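Local coordinates for protein integral membrane indolylacetylinositol arabinosyltransferase EmbC (Mycolicibacterium smegmatis, PDB 7BVE) that probably adds arabinose units to the arabinan of the mycobacterial cell wall as a membrane-embedded arabinosyltransferase, and is captured here with the drug ethambutol bound, at residues I283-E291 with Y314-T325; N276-L284 with L963-F971. All coordinates share one frame; numbering follows the deposited sequence.

Contact 1 (I283-E291 with Y314-T325). With 95E (Ethambutol), chain G.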
loop_
_atom_site.group_PDB
_atom_site.type_symbol
_atom_site.label_atom_id
_atom_site.label_comp_id
_atom_site.label_asym_id
_atom_site.label_seq_id
_atom_site.Cartn_x
_atom_site.Cartn_y
_atom_site.Cartn_z
ATOM N N ILE A 283 26.455 -8.661 -1.134
ATOM C CA ILE A 283 27.721 -7.960 -0.963
ATOM C C ILE A 283 28.886 -8.934 -0.844
ATOM O O ILE A 283 29.982 -8.657 -1.344
ATOM C CB ILE A 283 27.602 -7.028 0.253
ATOM C CG1 ILE A 283 26.523 -5.988 -0.010
ATOM C CG2 ILE A 283 28.896 -6.318 0.557
ATOM C CD1 ILE A 283 26.155 -5.202 1.188
ATOM N N LEU A 284 28.672 -10.100 -0.236
ATOM C CA LEU A 284 29.758 -11.065 -0.119
ATOM C C LEU A 284 30.121 -11.665 -1.473
ATOM O O LEU A 284 31.304 -11.855 -1.773
ATOM C CB LEU A 284 29.379 -12.157 0.876
ATOM C CG LEU A 284 30.458 -13.182 1.209
ATOM C CD1 LEU A 284 31.637 -12.524 1.882
ATOM C CD2 LEU A 284 29.890 -14.273 2.080
ATOM N N THR A 285 29.130 -11.899 -2.334
ATOM C CA THR A 285 29.412 -12.449 -3.653
ATOM C C THR A 285 30.069 -11.414 -4.559
ATOM O O THR A 285 31.006 -11.742 -5.307
ATOM C CB THR A 285 28.119 -12.969 -4.263
ATOM O OG1 THR A 285 27.505 -13.877 -3.346
ATOM C CG2 THR A 285 28.399 -13.708 -5.530
ATOM N N MET A 286 29.601 -10.160 -4.489
ATOM C CA MET A 286 30.252 -9.058 -5.197
ATOM C C MET A 286 31.716 -8.908 -4.796
ATOM O O MET A 286 32.609 -8.836 -5.657
ATOM C CB MET A 286 29.512 -7.758 -4.911
ATOM C CG MET A 286 28.179 -7.597 -5.566
ATOM S SD MET A 286 27.431 -6.097 -4.927
ATOM C CE MET A 286 28.619 -4.914 -5.498
ATOM N N ALA A 287 31.977 -8.868 -3.488
ATOM C CA ALA A 287 33.333 -8.702 -2.990
ATOM C C ALA A 287 34.202 -9.911 -3.285
ATOM O O ALA A 287 35.423 -9.780 -3.371
ATOM C CB ALA A 287 33.304 -8.438 -1.490
ATOM N N ARG A 288 33.606 -11.087 -3.452
ATOM C CA ARG A 288 34.435 -12.249 -3.717
ATOM C C ARG A 288 34.844 -12.313 -5.185
ATOM O O ARG A 288 35.966 -12.722 -5.498
ATOM C CB ARG A 288 33.711 -13.523 -3.297
ATOM C CG ARG A 288 34.665 -14.675 -3.145
ATOM C CD ARG A 288 34.002 -16.005 -2.895
ATOM N NE ARG A 288 33.205 -16.057 -1.681
ATOM C CZ ARG A 288 32.524 -17.133 -1.312
ATOM N NH1 ARG A 288 32.583 -18.234 -2.036
ATOM N NH2 ARG A 288 31.808 -17.119 -0.206
ATOM N N VAL A 289 33.964 -11.909 -6.105
ATOM C CA VAL A 289 34.318 -11.999 -7.526
ATOM C C VAL A 289 35.070 -10.779 -8.066
ATOM O O VAL A 289 35.657 -10.854 -9.164
ATOM C CB VAL A 289 33.070 -12.241 -8.389
ATOM C CG1 VAL A 289 32.356 -13.471 -7.922
ATOM C CG2 VAL A 289 32.158 -11.057 -8.357
ATOM N N SER A 290 35.083 -9.662 -7.328
ATOM C CA SER A 290 35.678 -8.440 -7.854
ATOM C C SER A 290 37.191 -8.482 -7.998
ATOM O O SER A 290 37.751 -7.617 -8.672
ATOM C CB SER A 290 35.330 -7.275 -6.960
ATOM O OG SER A 290 35.991 -7.393 -5.722
ATOM N N GLU A 291 37.880 -9.422 -7.363
ATOM C CA GLU A 291 39.331 -9.448 -7.513
ATOM C C GLU A 291 39.746 -10.051 -8.840
ATOM O O GLU A 291 40.667 -9.552 -9.490
ATOM C CB GLU A 291 39.979 -10.227 -6.378
ATOM C CG GLU A 291 39.992 -9.521 -5.056
ATOM C CD GLU A 291 40.715 -10.328 -4.012
ATOM O OE1 GLU A 291 41.016 -11.508 -4.282
ATOM O OE2 GLU A 291 41.015 -9.780 -2.934
ATOM N N TYR A 314 34.095 -2.016 -0.263
ATOM C CA TYR A 314 33.953 -3.385 -0.741
ATOM C C TYR A 314 35.302 -3.992 -1.087
ATOM O O TYR A 314 35.478 -5.208 -1.001
ATOM C CB TYR A 314 33.055 -3.425 -1.968
ATOM C CG TYR A 314 31.613 -3.055 -1.748
ATOM C CD1 TYR A 314 31.047 -3.091 -0.494
ATOM C CD2 TYR A 314 30.824 -2.651 -2.809
ATOM C CE1 TYR A 314 29.732 -2.743 -0.303
ATOM C CE2 TYR A 314 29.513 -2.306 -2.627
ATOM C CZ TYR A 314 28.973 -2.353 -1.374
ATOM O OH TYR A 314 27.661 -2.001 -1.194
ATOM N N ASP A 315 36.272 -3.160 -1.456
ATOM C CA ASP A 315 37.622 -3.653 -1.690
ATOM C C ASP A 315 38.308 -4.012 -0.381
ATOM O O ASP A 315 39.101 -4.962 -0.324
ATOM C CB ASP A 315 38.412 -2.605 -2.456
ATOM C CG ASP A 315 37.885 -2.399 -3.858
ATOM O OD1 ASP A 315 37.425 -3.384 -4.470
ATOM O OD2 ASP A 315 37.896 -1.247 -4.337
ATOM N N LEU A 316 37.986 -3.290 0.692
ATOM C CA LEU A 316 38.470 -3.671 2.012
ATOM C C LEU A 316 37.848 -4.979 2.471
ATOM O O LEU A 316 38.524 -5.801 3.094
ATOM C CB LEU A 316 38.184 -2.567 3.021
ATOM C CG LEU A 316 38.955 -1.267 2.850
ATOM C CD1 LEU A 316 38.492 -0.281 3.885
ATOM C CD2 LEU A 316 40.433 -1.513 2.975
ATOM N N LEU A 317 36.565 -5.193 2.171
ATOM C CA LEU A 317 35.952 -6.491 2.459
ATOM C C LEU A 317 36.562 -7.606 1.622
ATOM O O LEU A 317 36.693 -8.740 2.094
ATOM C CB LEU A 317 34.447 -6.449 2.233
ATOM C CG LEU A 317 33.580 -5.723 3.248
ATOM C CD1 LEU A 317 32.161 -5.684 2.746
ATOM C CD2 LEU A 317 33.649 -6.440 4.571
ATOM N N ALA A 318 36.942 -7.306 0.381
ATOM C CA ALA A 318 37.589 -8.302 -0.464
ATOM C C ALA A 318 38.973 -8.669 0.046
ATOM O O ALA A 318 39.415 -9.805 -0.141
ATOM C CB ALA A 318 37.679 -7.788 -1.897
ATOM N N LEU A 319 39.674 -7.725 0.674
ATOM C CA LEU A 319 40.937 -8.061 1.333
ATOM C C LEU A 319 40.703 -8.797 2.644
ATOM O O LEU A 319 41.494 -9.663 3.023
ATOM C CB LEU A 319 41.759 -6.802 1.589
ATOM C CG LEU A 319 42.352 -6.065 0.398
ATOM C CD1 LEU A 319 42.972 -4.779 0.872
ATOM C CD2 LEU A 319 43.387 -6.930 -0.265
ATOM N N TRP A 320 39.633 -8.444 3.354
ATOM C CA TRP A 320 39.331 -9.044 4.648
ATOM C C TRP A 320 38.918 -10.498 4.504
ATOM O O TRP A 320 39.195 -11.319 5.381
ATOM C CB TRP A 320 38.228 -8.223 5.311
ATOM C CG TRP A 320 37.820 -8.612 6.681
ATOM C CD1 TRP A 320 36.686 -9.261 7.038
ATOM C CD2 TRP A 320 38.520 -8.335 7.893
ATOM N NE1 TRP A 320 36.638 -9.422 8.394
ATOM C CE2 TRP A 320 37.757 -8.859 8.942
ATOM C CE3 TRP A 320 39.727 -7.702 8.190
ATOM C CZ2 TRP A 320 38.154 -8.767 10.265
ATOM C CZ3 TRP A 320 40.118 -7.617 9.500
ATOM C CH2 TRP A 320 39.339 -8.147 10.522
ATOM N N ALA A 321 38.278 -10.837 3.401
ATOM C CA ALA A 321 37.833 -12.198 3.137
ATOM C C ALA A 321 38.937 -13.129 2.726
ATOM O O ALA A 321 38.599 -14.215 2.286
ATOM C CB ALA A 321 36.754 -12.189 2.059
ATOM N N HIS A 322 40.227 -12.815 2.803
ATOM C CA HIS A 322 41.253 -13.797 2.487
ATOM C C HIS A 322 41.579 -14.701 3.657
ATOM O O HIS A 322 42.172 -15.761 3.450
ATOM C CB HIS A 322 42.538 -13.117 2.025
ATOM C CG HIS A 322 42.488 -12.619 0.617
ATOM N ND1 HIS A 322 43.504 -11.883 0.054
ATOM C CD2 HIS A 322 41.549 -12.761 -0.346
ATOM C CE1 HIS A 322 43.194 -11.590 -1.195
ATOM N NE2 HIS A 322 42.010 -12.110 -1.461
ATOM N N VAL A 323 41.228 -14.304 4.878
ATOM C CA VAL A 323 41.470 -15.159 6.033
ATOM C C VAL A 323 40.483 -16.318 6.040
ATOM O O VAL A 323 40.875 -17.488 5.972
ATOM C CB VAL A 323 41.393 -14.341 7.330
ATOM C CG1 VAL A 323 41.646 -15.230 8.522
ATOM C CG2 VAL A 323 42.382 -13.204 7.278
ATOM N N SER A 324 39.192 -16.007 6.104
ATOM C CA SER A 324 38.124 -16.979 5.915
ATOM C C SER A 324 36.854 -16.237 5.544
ATOM O O SER A 324 36.664 -15.086 5.927
ATOM C CB SER A 324 37.883 -17.827 7.167
ATOM O OG SER A 324 37.372 -17.044 8.223
ATOM N N THR A 325 35.998 -16.907 4.780
ATOM C CA THR A 325 34.637 -16.440 4.538
ATOM C C THR A 325 33.711 -17.237 5.449
ATOM O O THR A 325 33.071 -18.196 5.043
ATOM C CB THR A 325 34.254 -16.594 3.070
ATOM O OG1 THR A 325 34.403 -17.961 2.681
ATOM C CG2 THR A 325 35.123 -15.739 2.191
HETATM C C2 95E G . 23.193 -2.753 -4.677
HETATM O O12 95E G . 16.320 -5.843 -0.806
HETATM C C11 95E G . 17.192 -5.119 -1.155
HETATM C C10 95E G . 17.675 -5.111 -2.605
HETATM C C13 95E G . 17.173 -6.336 -3.362
HETATM C C14 95E G . 16.163 -5.971 -4.444
HETATM N N9 95E G . 19.122 -5.105 -2.640
HETATM C C8 95E G . 19.557 -3.731 -2.742
HETATM C C7 95E G . 20.757 -3.637 -3.673
HETATM N N6 95E G . 21.970 -3.928 -2.947
HETATM C C3 95E G . 22.882 -2.836 -3.189
HETATM O O1 95E G . 22.713 -1.884 -5.318
HETATM C C4 95E G . 24.157 -3.085 -2.403
HETATM C C5 95E G . 23.840 -3.811 -1.103
#
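Ile283 and Tyr314 meet nearly at right angles. The branch that touches is CG2, set anti to the backbone N by the first torsion (chi1 -62°, measured to CG1), and it lies 3.8 Å from CE1 of the tyrosine. The other branch then runs to ethambutol, with Ile283 CD1 3.5 Å from drug atom C5. CG2 also meets Leu317 CD1. Met286 bends at its third torsion and brings CE to within 4.0 Å of CE2 from the same side of the Tyr314 ring as Ile283 CG2, the two sitting beside opposite edges of a ring that helps line the ethambutol pocket.

One turn further on, small residues face each other where the helices cross: Ala287 and Ala318, whose CA atoms are the nearest at 5.0 Å, bring their CB atoms to 4.4 Å. At the outer end Glu291, extended beyond CG, and His322 reach for each other from opposite directions. His322 NE2 donates to Glu291 OE1 (3.1 Å), which receives it on its syn lone pair and lies in the imidazole plane, while the carboxylate plane is turned 76° from the ring.

The guanidinium of Arg288 sits near Thr325 but is held chiefly by the carbonyl of Gln974. Helices 281-293 and 314-320 cross at -77°, their short axes 8.5 Å apart, and helix 327-330 adds Met330 against Leu284 and Trp320.

Contact 2 (N276-L284 with L963-F971). With 95E (Ethambutol), chain G.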
loop_
_atom_site.group_PDB
_atom_site.type_symbol
_atom_site.label_atom_id
_atom_site.label_comp_id
_atom_site.label_asym_id
_atom_site.label_seq_id
_atom_site.Cartn_x
_atom_site.Cartn_y
_atom_site.Cartn_z
ATOM N N ASN A 276 20.396 -11.808 10.550
ATOM C CA ASN A 276 21.173 -11.056 9.584
ATOM C C ASN A 276 20.230 -10.300 8.663
ATOM O O ASN A 276 19.040 -10.605 8.571
ATOM C CB ASN A 276 22.059 -12.002 8.783
ATOM C CG ASN A 276 23.075 -12.700 9.643
ATOM O OD1 ASN A 276 23.738 -12.077 10.456
ATOM N ND2 ASN A 276 23.175 -14.012 9.497
ATOM N N THR A 277 20.772 -9.304 7.975
ATOM C CA THR A 277 19.965 -8.506 7.069
ATOM C C THR A 277 19.758 -9.250 5.754
ATOM O O THR A 277 20.245 -10.363 5.552
ATOM C CB THR A 277 20.611 -7.145 6.840
ATOM O OG1 THR A 277 21.902 -7.317 6.249
ATOM C CG2 THR A 277 20.767 -6.424 8.150
ATOM N N ALA A 278 19.015 -8.628 4.840
ATOM C CA ALA A 278 18.731 -9.273 3.566
ATOM C C ALA A 278 19.950 -9.289 2.653
ATOM O O ALA A 278 20.214 -10.294 1.988
ATOM C CB ALA A 278 17.563 -8.576 2.876
ATOM N N ASP A 279 20.707 -8.197 2.615
ATOM C CA ASP A 279 21.785 -8.033 1.646
ATOM C C ASP A 279 23.130 -8.325 2.303
ATOM O O ASP A 279 23.918 -7.435 2.599
ATOM C CB ASP A 279 21.743 -6.633 1.066
ATOM C CG ASP A 279 20.492 -6.381 0.280
ATOM O OD1 ASP A 279 19.964 -7.345 -0.303
ATOM O OD2 ASP A 279 20.020 -5.230 0.253
ATOM N N ASP A 280 23.395 -9.597 2.512
ATOM C CA ASP A 280 24.713 -10.031 2.945
ATOM C C ASP A 280 25.368 -10.964 1.950
ATOM O O ASP A 280 26.569 -10.846 1.699
ATOM C CB ASP A 280 24.628 -10.728 4.299
ATOM C CG ASP A 280 24.216 -9.798 5.400
ATOM O OD1 ASP A 280 24.463 -8.583 5.278
ATOM O OD2 ASP A 280 23.649 -10.286 6.396
ATOM N N GLY A 281 24.603 -11.886 1.370
ATOM C CA GLY A 281 25.147 -12.719 0.319
ATOM C C GLY A 281 25.383 -11.944 -0.956
ATOM O O GLY A 281 26.287 -12.266 -1.728
ATOM N N TYR A 282 24.594 -10.890 -1.162
ATOM C CA TYR A 282 24.759 -9.966 -2.275
ATOM C C TYR A 282 26.142 -9.325 -2.246
ATOM O O TYR A 282 26.940 -9.464 -3.183
ATOM C CB TYR A 282 23.668 -8.903 -2.166
ATOM C CG TYR A 282 23.402 -8.101 -3.405
ATOM C CD1 TYR A 282 24.120 -6.962 -3.689
ATOM C CD2 TYR A 282 22.449 -8.507 -4.315
ATOM C CE1 TYR A 282 23.876 -6.244 -4.833
ATOM C CE2 TYR A 282 22.197 -7.792 -5.453
ATOM C CZ TYR A 282 22.917 -6.671 -5.710
ATOM O OH TYR A 282 22.665 -5.961 -6.852
ATOM N N ILE A 283 26.455 -8.661 -1.134
ATOM C CA ILE A 283 27.721 -7.960 -0.963
ATOM C C ILE A 283 28.886 -8.934 -0.844
ATOM O O ILE A 283 29.982 -8.657 -1.344
ATOM C CB ILE A 283 27.602 -7.028 0.253
ATOM C CG1 ILE A 283 26.523 -5.988 -0.010
ATOM C CG2 ILE A 283 28.896 -6.318 0.557
ATOM C CD1 ILE A 283 26.155 -5.202 1.188
ATOM N N LEU A 284 28.672 -10.100 -0.236
ATOM C CA LEU A 284 29.758 -11.065 -0.119
ATOM C C LEU A 284 30.121 -11.665 -1.473
ATOM O O LEU A 284 31.304 -11.855 -1.773
ATOM C CB LEU A 284 29.379 -12.157 0.876
ATOM C CG LEU A 284 30.458 -13.182 1.209
ATOM C CD1 LEU A 284 31.637 -12.524 1.882
ATOM C CD2 LEU A 284 29.890 -14.273 2.080
ATOM N N LEU A 963 24.798 -18.911 -7.166
ATOM C CA LEU A 963 24.088 -18.588 -5.943
ATOM C C LEU A 963 23.105 -17.461 -6.204
ATOM O O LEU A 963 23.358 -16.573 -7.017
ATOM C CB LEU A 963 25.077 -18.163 -4.861
ATOM C CG LEU A 963 26.068 -19.207 -4.376
ATOM C CD1 LEU A 963 27.131 -18.553 -3.565
ATOM C CD2 LEU A 963 25.341 -20.206 -3.539
ATOM N N ASP A 964 21.979 -17.492 -5.506
ATOM C CA ASP A 964 21.090 -16.348 -5.563
ATOM C C ASP A 964 21.545 -15.295 -4.565
ATOM O O ASP A 964 22.477 -15.502 -3.789
ATOM C CB ASP A 964 19.650 -16.762 -5.298
ATOM C CG ASP A 964 19.093 -17.640 -6.396
ATOM O OD1 ASP A 964 19.642 -17.632 -7.515
ATOM O OD2 ASP A 964 18.077 -18.310 -6.166
ATOM N N TRP A 965 20.890 -14.143 -4.590
ATOM C CA TRP A 965 21.385 -13.041 -3.780
ATOM C C TRP A 965 20.940 -13.117 -2.329
ATOM O O TRP A 965 21.349 -12.273 -1.528
ATOM C CB TRP A 965 20.979 -11.704 -4.392
ATOM C CG TRP A 965 19.530 -11.427 -4.468
ATOM C CD1 TRP A 965 18.702 -11.723 -5.494
ATOM C CD2 TRP A 965 18.733 -10.758 -3.489
ATOM N NE1 TRP A 965 17.433 -11.299 -5.217
ATOM C CE2 TRP A 965 17.427 -10.701 -3.988
ATOM C CE3 TRP A 965 18.999 -10.208 -2.232
ATOM C CZ2 TRP A 965 16.388 -10.120 -3.279
ATOM C CZ3 TRP A 965 17.970 -9.634 -1.536
ATOM C CH2 TRP A 965 16.681 -9.594 -2.057
ATOM N N LEU A 966 20.123 -14.098 -1.969
ATOM C CA LEU A 966 19.834 -14.416 -0.581
ATOM C C LEU A 966 20.727 -15.518 -0.039
ATOM O O LEU A 966 21.220 -15.413 1.083
ATOM C CB LEU A 966 18.376 -14.838 -0.433
ATOM C CG LEU A 966 17.299 -13.769 -0.537
ATOM C CD1 LEU A 966 15.963 -14.427 -0.652
ATOM C CD2 LEU A 966 17.321 -12.932 0.705
ATOM N N VAL A 967 20.977 -16.558 -0.825
ATOM C CA VAL A 967 21.689 -17.740 -0.330
ATOM C C VAL A 967 23.174 -17.468 -0.537
ATOM O O VAL A 967 23.854 -18.062 -1.375
ATOM C CB VAL A 967 21.198 -19.012 -1.024
ATOM C CG1 VAL A 967 19.856 -19.306 -0.557
ATOM C CG2 VAL A 967 21.018 -18.799 -2.505
ATOM N N GLY A 968 23.717 -16.601 0.298
ATOM C CA GLY A 968 25.128 -16.322 0.151
ATOM C C GLY A 968 25.918 -16.422 1.428
ATOM O O GLY A 968 27.112 -16.713 1.410
ATOM N N LEU A 969 25.248 -16.183 2.547
ATOM C CA LEU A 969 25.889 -16.197 3.846
ATOM C C LEU A 969 25.610 -17.493 4.591
ATOM O O LEU A 969 26.290 -17.782 5.579
ATOM C CB LEU A 969 25.415 -14.995 4.668
ATOM C CG LEU A 969 26.277 -14.482 5.817
ATOM C CD1 LEU A 969 27.523 -13.826 5.258
ATOM C CD2 LEU A 969 25.511 -13.513 6.670
ATOM N N ALA A 970 24.630 -18.275 4.137
ATOM C CA ALA A 970 24.409 -19.624 4.628
ATOM C C ALA A 970 25.213 -20.661 3.873
ATOM O O ALA A 970 25.421 -21.762 4.392
ATOM C CB ALA A 970 22.928 -19.986 4.543
ATOM N N PHE A 971 25.679 -20.338 2.667
ATOM C CA PHE A 971 26.518 -21.216 1.852
ATOM C C PHE A 971 27.836 -20.508 1.561
ATOM O O PHE A 971 28.042 -20.005 0.453
ATOM C CB PHE A 971 25.815 -21.578 0.546
ATOM C CG PHE A 971 24.596 -22.419 0.727
ATOM C CD1 PHE A 971 24.692 -23.789 0.812
ATOM C CD2 PHE A 971 23.357 -21.837 0.844
ATOM C CE1 PHE A 971 23.584 -24.553 0.990
ATOM C CE2 PHE A 971 22.246 -22.605 1.029
ATOM C CZ PHE A 971 22.362 -23.960 1.099
HETATM C C2 95E G . 23.193 -2.753 -4.677
HETATM O O12 95E G . 16.320 -5.843 -0.806
HETATM C C11 95E G . 17.192 -5.119 -1.155
HETATM C C10 95E G . 17.675 -5.111 -2.605
HETATM C C13 95E G . 17.173 -6.336 -3.362
HETATM C C14 95E G . 16.163 -5.971 -4.444
HETATM N N9 95E G . 19.122 -5.105 -2.640
HETATM C C8 95E G . 19.557 -3.731 -2.742
HETATM C C7 95E G . 20.757 -3.637 -3.673
HETATM N N6 95E G . 21.970 -3.928 -2.947
HETATM C C3 95E G . 22.882 -2.836 -3.189
HETATM O O1 95E G . 22.713 -1.884 -5.318
HETATM C C4 95E G . 24.157 -3.085 -2.403
HETATM C C5 95E G . 23.840 -3.811 -1.103
#
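Asp279 and Trp965 approach each other obliquely beside ethambutol, the carboxylate OD1 lying 3.3 Å from CZ3 of the indole and the two planes inclined by 51°. The other oxygen, OD2, is 3.0 Å from the drug nitrogen N9. Ethambutol C13 rests 3.5 Å above one face of the Trp965 ring, toward its rim, and Leu966 CG lies over the opposite face. Tyr282 offers a face to the second drug nitrogen, N6, while its CD2 edge receives Trp965 CB at 3.5 Å.

Behind this first shell the main chains come together. Gly281 and Gly968 bring their CA atoms to 3.6 Å, a backbone-to-backbone approach made possible because neither bears a side chain. Farther along, Leu969 divides its two methyls: CD1 packs on Leu284 CD2 at 4.0 Å, whereas CD2 sits 3.7 Å from Asn276 ND2 and near the Asp280 side chain. The first torsion (-157°) carries CG anti to the backbone N, and from there the methyls part to their separate neighbours.

Arg383, another residue of the ethambutol pocket, forms a salt bridge with Asp279. Farther out, the Leu382 amide binds Asp280 OD1, and the carbonyl of Asn1001 receives Trp965 NE1. Asp279 and Asp280, just before a helix, are consistent with the paired-aspartate (DDx) motif in the first extracytoplasmic loop of GT-C glycosyltransferases, and the C-terminal domain contributes Trp965 to the pocket, together with Val1004.

Overall arrangement
Read from the N terminus, the chain reaches the loop that leads into helix 281-293, and this one element serves both contacts. Its start takes part in contact 2, and its body in contact 1, with Ile283 and Leu284 common to the two. Contact 1 closes a short loop, returning after 22 intervening residues as helix 314-320. Contact 2 closes a far longer one, whose partner arrives 679 residues on in the loop between strands 961-963 and 989-992. The short loop is therefore nested within the long one. Local helix packing and a junction between the GT-C part of the chain and the C-terminal domain, centred about 13 Å apart, thus converge on the same ethambutol molecule.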